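Long-range contacts in papain-like protease (Human betacoronavirus 2c EMC/2012, PDB 4RNA), which probably cleaves the viral polyprotein as a cysteine protease and, like related coronavirus enzymes, may remove ubiquitin and ISG15 from host proteins: residues E7-V12 against G53-L58; G250-K255 against K308-L313; A90-W95 against F150-M155. All coordinates share one frame; numbering follows the deposited sequence.

Interaction 1 of 3, residues E7-V12 against G53-L58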
loop_
_atom_site.group_PDB
_atom_site.type_symbol
_atom_site.label_atom_id
_atom_site.label_comp_id
_atom_site.label_asym_id
_atom_site.label_seq_id
_atom_site.Cartn_x
_atom_site.Cartn_y
_atom_site.Cartn_z
ATOM N N GLU A 7 26.882 14.662 -22.058
ATOM C CA GLU A 7 27.064 14.251 -20.661
ATOM C C GLU A 7 25.839 14.751 -19.890
ATOM O O GLU A 7 25.359 15.897 -20.105
ATOM C CB GLU A 7 28.341 14.822 -20.088
ATOM C CG GLU A 7 29.564 13.998 -20.451
ATOM C CD GLU A 7 30.799 14.278 -19.577
ATOM O OE1 GLU A 7 30.834 15.336 -18.912
ATOM O OE2 GLU A 7 31.751 13.443 -19.535
ATOM N N VAL A 8 25.277 13.872 -19.057
ATOM C CA VAL A 8 24.136 14.260 -18.202
ATOM C C VAL A 8 24.488 13.830 -16.804
ATOM O O VAL A 8 25.276 12.893 -16.630
ATOM C CB VAL A 8 22.833 13.541 -18.591
ATOM C CG1 VAL A 8 22.264 14.113 -19.899
ATOM C CG2 VAL A 8 23.036 12.033 -18.663
ATOM N N LEU A 9 23.841 14.471 -15.830
ATOM C CA LEU A 9 24.054 14.085 -14.424
ATOM C C LEU A 9 22.773 13.338 -14.015
ATOM O O LEU A 9 21.635 13.835 -14.155
ATOM C CB LEU A 9 24.239 15.322 -13.520
ATOM C CG LEU A 9 25.535 16.155 -13.753
ATOM C CD1 LEU A 9 25.540 17.416 -12.888
ATOM C CD2 LEU A 9 26.796 15.369 -13.515
ATOM N N VAL A 10 22.969 12.145 -13.544
ATOM C CA VAL A 10 21.870 11.278 -13.197
ATOM C C VAL A 10 21.725 11.171 -11.691
ATOM O O VAL A 10 22.707 10.846 -10.972
ATOM C CB VAL A 10 22.066 9.912 -13.914
ATOM C CG1 VAL A 10 20.971 8.951 -13.501
ATOM C CG2 VAL A 10 21.920 10.155 -15.467
ATOM N N THR A 11 20.507 11.339 -11.187
ATOM C CA THR A 11 20.333 11.202 -9.722
ATOM C C THR A 11 19.000 10.483 -9.417
ATOM O O THR A 11 18.065 10.489 -10.231
ATOM C CB THR A 11 20.392 12.621 -9.046
ATOM O OG1 THR A 11 20.272 12.553 -7.634
ATOM C CG2 THR A 11 19.103 13.477 -9.533
ATOM N N VAL A 12 18.919 9.863 -8.265
ATOM C CA VAL A 12 17.626 9.438 -7.692
ATOM C C VAL A 12 17.217 10.243 -6.453
ATOM O O VAL A 12 16.085 10.106 -5.918
ATOM C CB VAL A 12 17.580 7.939 -7.341
ATOM C CG1 VAL A 12 17.961 7.062 -8.508
ATOM C CG2 VAL A 12 18.455 7.595 -6.086
ATOM N N GLY A 53 24.975 18.499 -20.010
ATOM C CA GLY A 53 25.177 19.142 -18.725
ATOM C C GLY A 53 24.008 19.233 -17.757
ATOM O O GLY A 53 24.199 19.649 -16.616
ATOM N N HIS A 54 22.802 18.858 -18.188
ATOM C CA HIS A 54 21.607 18.832 -17.301
ATOM C C HIS A 54 21.515 17.600 -16.420
ATOM O O HIS A 54 22.168 16.560 -16.676
ATOM C CB HIS A 54 20.333 18.965 -18.113
ATOM C CG HIS A 54 20.078 20.357 -18.591
ATOM N ND1 HIS A 54 19.261 21.214 -17.932
ATOM C CD2 HIS A 54 20.587 21.055 -19.683
ATOM C CE1 HIS A 54 19.223 22.390 -18.592
ATOM N NE2 HIS A 54 20.039 22.296 -19.661
ATOM N N SER A 55 20.710 17.743 -15.366
ATOM C CA SER A 55 20.396 16.688 -14.381
ATOM C C SER A 55 19.183 15.867 -14.767
ATOM O O SER A 55 18.166 16.441 -15.083
ATOM C CB SER A 55 20.102 17.316 -13.018
ATOM O OG SER A 55 21.339 17.480 -12.374
ATOM N N LEU A 56 19.287 14.531 -14.696
ATOM C CA LEU A 56 18.139 13.658 -14.980
ATOM C C LEU A 56 17.759 12.843 -13.779
ATOM O O LEU A 56 18.637 12.348 -13.026
ATOM C CB LEU A 56 18.416 12.708 -16.156
ATOM C CG LEU A 56 18.628 13.322 -17.530
ATOM C CD1 LEU A 56 18.959 12.144 -18.464
ATOM C CD2 LEU A 56 17.385 14.124 -18.014
ATOM N N TYR A 57 16.444 12.670 -13.615
ATOM C CA TYR A 57 15.936 11.852 -12.505
ATOM C C TYR A 57 15.711 10.430 -12.953
ATOM O O TYR A 57 14.877 10.174 -13.728
ATOM C CB TYR A 57 14.659 12.476 -11.922
ATOM C CG TYR A 57 15.061 13.398 -10.864
ATOM C CD1 TYR A 57 15.395 14.716 -11.161
ATOM C CD2 TYR A 57 15.206 12.929 -9.547
ATOM C CE1 TYR A 57 15.846 15.567 -10.152
ATOM C CE2 TYR A 57 15.611 13.780 -8.531
ATOM C CZ TYR A 57 15.959 15.072 -8.851
ATOM O OH TYR A 57 16.363 15.873 -7.811
ATOM N N LEU A 58 16.509 9.482 -12.504
ATOM C CA LEU A 58 16.366 8.085 -12.991
ATOM C C LEU A 58 15.311 7.324 -12.142
ATOM O O LEU A 58 15.270 7.480 -10.909
ATOM C CB LEU A 58 17.716 7.341 -12.899
ATOM C CG LEU A 58 17.753 5.887 -13.442
ATOM C CD1 LEU A 58 17.445 5.741 -14.975
ATOM C CD2 LEU A 58 19.147 5.359 -13.162
#
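L9 and T11 set two of the bonds that join these parallel strands: L9 N gives its hydrogen to H54 O over 2.8 Å, and T11 N does the same to L56 O, also 2.8 Å. The carbonyls return the favour, L9 O accepting from L56 N and T11 O from L58 N, while G53 N donates to E7 O near the start of both segments. The parallel pairing of the first strand with the last, in a mixed sheet of order 2-1-5-3-4, is that of the beta-grasp fold, here the N-terminal ubiquitin-like domain of the protease. CA-H groups back up the N-H donors, as where V10 CA lies 3.4 Å from L56 O.

Packing then differs on the two faces. On that of L9, T11, S55 and Y57, T11 CG2 sits 3.5 Å above the plane of the Y57 ring, displaced toward the rim, a CH-pi contact. A chi1 of -178° turns T11 OG1 anti to the backbone N and leaves CG2 between N and the carbonyl carbon, poised over the ring; OG1 itself hydrogen-bonds with N16 O, G14 N and D13 N of the following turn. F17 packs on L9, T11 and S55.

On the face of V10 and L56, E66 of helix 64-74 touches V10, V12 and L58. The branched side chains cross at a slant: L56 CD1 approaches V8 CG2 to 4.1 Å, and V10 CG1 lies 3.7 Å from L58 CB and 4.0 Å from L58 CD2.

Interaction 2 of 3, residues G250-K255 against K308-L313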
loop_
_atom_site.group_PDB
_atom_site.type_symbol
_atom_site.label_atom_id
_atom_site.label_comp_id
_atom_site.label_asym_id
_atom_site.label_seq_id
_atom_site.Cartn_x
_atom_site.Cartn_y
_atom_site.Cartn_z
ATOM N N GLY A 250 -12.861 4.840 14.030
ATOM C CA GLY A 250 -13.666 3.681 13.787
ATOM C C GLY A 250 -14.402 3.947 12.461
ATOM O O GLY A 250 -14.130 4.932 11.818
ATOM N N THR A 251 -15.264 3.036 12.083
ATOM C CA THR A 251 -15.967 3.092 10.802
ATOM C C THR A 251 -16.957 4.185 11.002
ATOM O O THR A 251 -17.257 4.590 12.145
ATOM C CB THR A 251 -16.700 1.739 10.509
ATOM O OG1 THR A 251 -17.536 1.427 11.613
ATOM C CG2 THR A 251 -15.737 0.595 10.379
ATOM N N PRO A 252 -17.471 4.737 9.884
ATOM C CA PRO A 252 -18.319 5.898 10.012
ATOM C C PRO A 252 -19.456 5.623 10.973
ATOM O O PRO A 252 -20.155 4.614 10.817
ATOM C CB PRO A 252 -18.898 6.032 8.598
ATOM C CG PRO A 252 -17.735 5.618 7.750
ATOM C CD PRO A 252 -17.063 4.489 8.499
ATOM N N ASN A 253 -19.669 6.518 11.926
ATOM C CA ASN A 253 -20.563 6.243 13.078
ATOM C C ASN A 253 -21.432 7.488 13.311
ATOM O O ASN A 253 -20.910 8.546 13.667
ATOM C CB ASN A 253 -19.676 5.898 14.300
ATOM C CG ASN A 253 -20.483 5.584 15.550
ATOM O OD1 ASN A 253 -21.673 5.489 15.488
ATOM N ND2 ASN A 253 -19.816 5.441 16.700
ATOM N N GLU A 254 -22.740 7.399 13.062
ATOM C CA GLU A 254 -23.593 8.586 13.181
ATOM C C GLU A 254 -23.642 9.044 14.660
ATOM O O GLU A 254 -23.852 8.234 15.547
ATOM C CB GLU A 254 -24.968 8.288 12.625
ATOM C CG GLU A 254 -25.799 9.532 12.471
ATOM C CD GLU A 254 -27.261 9.184 12.510
ATOM O OE1 GLU A 254 -27.877 9.198 11.431
ATOM O OE2 GLU A 254 -27.772 8.850 13.611
ATOM N N LYS A 255 -23.361 10.315 14.925
ATOM C CA LYS A 255 -23.287 10.801 16.281
ATOM C C LYS A 255 -23.853 12.208 16.274
ATOM O O LYS A 255 -23.843 12.859 15.228
ATOM C CB LYS A 255 -21.837 10.836 16.753
ATOM C CG LYS A 255 -21.456 9.608 17.545
ATOM C CD LYS A 255 -19.949 9.472 17.599
ATOM C CE LYS A 255 -19.508 8.442 18.614
ATOM N NZ LYS A 255 -19.468 8.950 20.012
ATOM N N LYS A 308 -21.476 11.316 10.606
ATOM C CA LYS A 308 -20.783 10.012 10.713
ATOM C C LYS A 308 -19.296 10.205 10.873
ATOM O O LYS A 308 -18.541 10.413 9.907
ATOM C CB LYS A 308 -21.079 9.188 9.470
ATOM C CG LYS A 308 -22.580 8.979 9.248
ATOM C CD LYS A 308 -22.785 8.505 7.821
ATOM C CE LYS A 308 -24.085 7.740 7.668
ATOM N NZ LYS A 308 -24.101 7.223 6.263
ATOM N N VAL A 309 -18.913 10.106 12.124
ATOM C CA VAL A 309 -17.565 10.350 12.560
ATOM C C VAL A 309 -16.711 9.146 12.215
ATOM O O VAL A 309 -17.155 7.966 12.391
ATOM C CB VAL A 309 -17.605 10.614 14.046
ATOM C CG1 VAL A 309 -16.223 10.633 14.680
ATOM C CG2 VAL A 309 -18.338 11.910 14.361
ATOM N N THR A 310 -15.446 9.429 11.872
ATOM C CA THR A 310 -14.477 8.373 11.612
ATOM C C THR A 310 -13.326 8.551 12.592
ATOM O O THR A 310 -13.383 7.979 13.623
ATOM C CB THR A 310 -13.992 8.371 10.153
ATOM O OG1 THR A 310 -13.580 9.698 9.718
ATOM C CG2 THR A 310 -15.071 7.828 9.214
ATOM N N ASP A 311 -12.334 9.377 12.276
ATOM C CA ASP A 311 -11.208 9.623 13.221
ATOM C C ASP A 311 -11.523 10.770 14.193
ATOM O O ASP A 311 -12.183 11.695 13.857
ATOM C CB ASP A 311 -9.970 10.010 12.480
ATOM C CG ASP A 311 -9.758 9.174 11.269
ATOM O OD1 ASP A 311 -9.450 7.956 11.477
ATOM O OD2 ASP A 311 -9.880 9.731 10.137
ATOM N N VAL A 312 -10.993 10.747 15.407
ATOM C CA VAL A 312 -11.254 11.831 16.364
ATOM C C VAL A 312 -9.969 12.137 17.044
ATOM O O VAL A 312 -9.306 11.179 17.457
ATOM C CB VAL A 312 -12.325 11.426 17.454
ATOM C CG1 VAL A 312 -12.559 12.578 18.454
ATOM C CG2 VAL A 312 -13.667 10.991 16.830
ATOM N N LEU A 313 -9.619 13.411 17.163
ATOM C CA LEU A 313 -8.302 13.744 17.836
ATOM C C LEU A 313 -8.479 14.322 19.249
ATOM O O LEU A 313 -9.150 15.311 19.422
ATOM C CB LEU A 313 -7.496 14.757 16.942
ATOM C CG LEU A 313 -6.136 15.226 17.428
ATOM C CD1 LEU A 313 -5.214 13.999 17.777
ATOM C CD2 LEU A 313 -5.535 16.080 16.335
#
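N253 and V309 form the hydrogen-bonded pair of this antiparallel junction, and their two bonds are unequal. V309 N donates to N253 O over 3.0 Å at an N-H...O angle of 153°, arriving well above the carbonyl plane. The return bond, N253 N to V309 O, is 2.9 Å long but bent to 130° and therefore weak. P252, just before N253, has no N-H to offer; the next backbone donor back along the segment to cross the contact is G250 N, which reaches T310 O at 3.2 Å.

Several of these carbonyls take a further donor. T251 O and V309 O face each other at 3.4 Å with no hydrogen between them, and the side-chain amide of Q215 serves this group: its NE2 bonds to T310 O and, weakly, to V309 O and T251 O, while its OE1 receives N253 ND2. R29 of the second subunit supplies NH1 to T251 O and a weaker NH2 to P252 O. The buried carboxylate of D311 is also satisfied, OD1 by the hydroxyls of S249 and S169 and OD2 by N269 ND2.

Around this polar network the apolar contacts are few. T310 CG2, anti to its carbonyl carbon, comes within 3.8 Å of P252 CG, and P252 CB rests 3.9 Å from K308 CB. E254 and K308 are a non-hydrogen-bonded pair, with CA atoms 4.0 Å apart; E254 OE1 and K308 NZ do not meet. The chain turns a corner at T251, and strands 245-250 and 252-258, before and after it, both pair antiparallel with strand 304-315, in the palm subdomain of the coronavirus papain-like protease.

Interaction 3 of 3, residues A90-W95 against F150-M155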
loop_
_atom_site.group_PDB
_atom_site.type_symbol
_atom_site.label_atom_id
_atom_site.label_comp_id
_atom_site.label_asym_id
_atom_site.label_seq_id
_atom_site.Cartn_x
_atom_site.Cartn_y
_atom_site.Cartn_z
ATOM N N ALA A 90 4.247 15.501 -10.511
ATOM C CA ALA A 90 3.762 16.208 -11.711
ATOM C C ALA A 90 2.248 16.470 -11.632
ATOM O O ALA A 90 1.805 17.594 -11.831
ATOM C CB ALA A 90 4.121 15.419 -12.981
ATOM N N ALA A 91 1.448 15.443 -11.353
ATOM C CA ALA A 91 -0.009 15.613 -11.280
ATOM C C ALA A 91 -0.465 16.492 -10.092
ATOM O O ALA A 91 -1.287 17.367 -10.258
ATOM C CB ALA A 91 -0.708 14.259 -11.230
ATOM N N VAL A 92 0.079 16.287 -8.900
ATOM C CA VAL A 92 -0.509 17.015 -7.749
ATOM C C VAL A 92 -0.163 18.531 -7.840
ATOM O O VAL A 92 -0.777 19.382 -7.188
ATOM C CB VAL A 92 -0.230 16.389 -6.355
ATOM C CG1 VAL A 92 -0.534 14.890 -6.267
ATOM C CG2 VAL A 92 1.147 16.691 -5.866
ATOM N N HIS A 93 0.788 18.857 -8.710
ATOM C CA HIS A 93 1.187 20.247 -8.954
ATOM C C HIS A 93 0.077 21.139 -9.410
ATOM O O HIS A 93 0.073 22.317 -9.124
ATOM C CB HIS A 93 2.352 20.326 -9.945
ATOM C CG HIS A 93 3.515 21.069 -9.390
ATOM N ND1 HIS A 93 4.726 20.496 -9.224
ATOM C CD2 HIS A 93 3.594 22.343 -8.844
ATOM C CE1 HIS A 93 5.552 21.379 -8.641
ATOM N NE2 HIS A 93 4.852 22.511 -8.404
ATOM N N GLY A 94 -0.880 20.589 -10.128
ATOM C CA GLY A 94 -2.040 21.375 -10.508
ATOM C C GLY A 94 -3.147 21.420 -9.449
ATOM O O GLY A 94 -4.260 21.822 -9.727
ATOM N N TRP A 95 -2.890 20.969 -8.227
ATOM C CA TRP A 95 -3.885 21.147 -7.190
ATOM C C TRP A 95 -3.690 22.485 -6.483
ATOM O O TRP A 95 -2.658 23.136 -6.674
ATOM C CB TRP A 95 -3.779 19.976 -6.203
ATOM C CG TRP A 95 -4.383 18.679 -6.725
ATOM C CD1 TRP A 95 -5.132 18.478 -7.901
ATOM C CD2 TRP A 95 -4.344 17.385 -6.054
ATOM N NE1 TRP A 95 -5.538 17.151 -8.004
ATOM C CE2 TRP A 95 -5.082 16.435 -6.920
ATOM C CE3 TRP A 95 -3.770 16.920 -4.853
ATOM C CZ2 TRP A 95 -5.254 15.085 -6.567
ATOM C CZ3 TRP A 95 -3.959 15.562 -4.517
ATOM C CH2 TRP A 95 -4.674 14.677 -5.345
ATOM N N PHE A 150 4.947 16.712 -0.314
ATOM C CA PHE A 150 4.422 15.932 0.816
ATOM C C PHE A 150 3.150 15.192 0.405
ATOM O O PHE A 150 2.927 14.026 0.713
ATOM C CB PHE A 150 4.140 16.862 1.996
ATOM C CG PHE A 150 3.742 16.142 3.256
ATOM C CD1 PHE A 150 4.678 15.316 3.921
ATOM C CD2 PHE A 150 2.514 16.361 3.822
ATOM C CE1 PHE A 150 4.320 14.698 5.127
ATOM C CE2 PHE A 150 2.151 15.755 5.038
ATOM C CZ PHE A 150 3.065 14.913 5.673
ATOM N N ILE A 151 2.336 15.865 -0.333
ATOM C CA ILE A 151 1.153 15.245 -0.820
ATOM C C ILE A 151 1.510 14.104 -1.794
ATOM O O ILE A 151 0.931 13.007 -1.664
ATOM C CB ILE A 151 0.226 16.237 -1.522
ATOM C CG1 ILE A 151 -0.295 17.296 -0.535
ATOM C CG2 ILE A 151 -0.896 15.464 -2.160
ATOM C CD1 ILE A 151 -0.774 18.514 -1.284
ATOM N N ALA A 152 2.430 14.326 -2.751
ATOM C CA ALA A 152 2.801 13.262 -3.713
ATOM C C ALA A 152 3.451 12.066 -2.979
ATOM O O ALA A 152 3.209 10.901 -3.283
ATOM C CB ALA A 152 3.728 13.812 -4.822
ATOM N N LEU A 153 4.233 12.358 -1.962
ATOM C CA LEU A 153 4.773 11.274 -1.185
ATOM C C LEU A 153 3.756 10.433 -0.376
ATOM O O LEU A 153 3.849 9.200 -0.347
ATOM C CB LEU A 153 5.838 11.803 -0.244
ATOM C CG LEU A 153 7.235 12.082 -0.836
ATOM C CD1 LEU A 153 8.120 12.638 0.266
ATOM C CD2 LEU A 153 7.904 10.857 -1.462
ATOM N N ILE A 154 2.799 11.091 0.300
ATOM C CA ILE A 154 1.737 10.398 0.992
ATOM C C ILE A 154 1.040 9.516 -0.018
ATOM O O ILE A 154 0.790 8.351 0.279
ATOM C CB ILE A 154 0.723 11.394 1.650
ATOM C CG1 ILE A 154 1.338 12.081 2.849
ATOM C CG2 ILE A 154 -0.607 10.723 2.004
ATOM C CD1 ILE A 154 0.336 13.084 3.401
ATOM N N MET A 155 0.690 10.044 -1.184
ATOM C CA MET A 155 0.054 9.229 -2.205
ATOM C C MET A 155 0.921 8.015 -2.687
ATOM O O MET A 155 0.389 6.885 -2.889
ATOM C CB MET A 155 -0.349 10.129 -3.379
ATOM C CG MET A 155 -1.513 10.988 -2.984
ATOM S SD MET A 155 -1.885 12.075 -4.356
ATOM C CE MET A 155 -3.077 11.041 -5.216
#
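V92 O accepts a hydrogen bond from W95 N at 2.8 Å, closing a type I turn from V92 to W95. These two residues, the ends of the turn, both point their side chains to helix 148-158. The indole folds back under its own turn, with V92 CA 4.1 Å above the ring plane. Its NE1 is satisfied by OD2 of D110, leaving the carbon end of the ring system to do the touching.

V92 spreads its two methyls over the neighbouring helix. CG2 meets A152 CB at 4.0 Å, whereas CG1 touches both I151 CG2 and M155 SD, the sulfur being the nearer at 3.7 Å. The V92 and M155 side chains slide past each other in opposite directions; W95 and M155 instead approach tip to tip. There SD is 3.9 Å from W95 CH2 and oblique to the ring, 60° off its normal, making a Met-aromatic contact. A chi3 of 91° bends the methionine at the sulfur and brings CE within 4.0 Å of the same CH2. I151 CG2, anti to its backbone N, crosses W95 at CZ3, 3.9 Å away.

This is helix packing in the thumb domain of the protease. L115 of helix 115-122 touches W95 and M155, while L88, one turn back on helix 81-92, reaches A152 and M155. With no hydrogen bond between the two segments, the contact rests on dispersion and close fit, to which the polarisable sulfur contributes.

How the interactions relate
Along the chain the contacts close in the order interaction 1, interaction 3, interaction 2, passing from the ubiquitin-like domain through the helical thumb to the palm. Interaction 1 lies about 22 Å, centre to centre, from interaction 3, which is about 27 Å from interaction 2; interactions 1 and 2 are about 47 Å apart, on opposite sides of the chain's centre. None touches another. Helix 81-92 links the first two: its Y86 hydroxyl bonds to L58 O, and its final turn packs in interaction 3. The three contacts thus sample different kinds of packing within one elongated enzyme: parallel strands, apolar helix packing and a bent antiparallel junction.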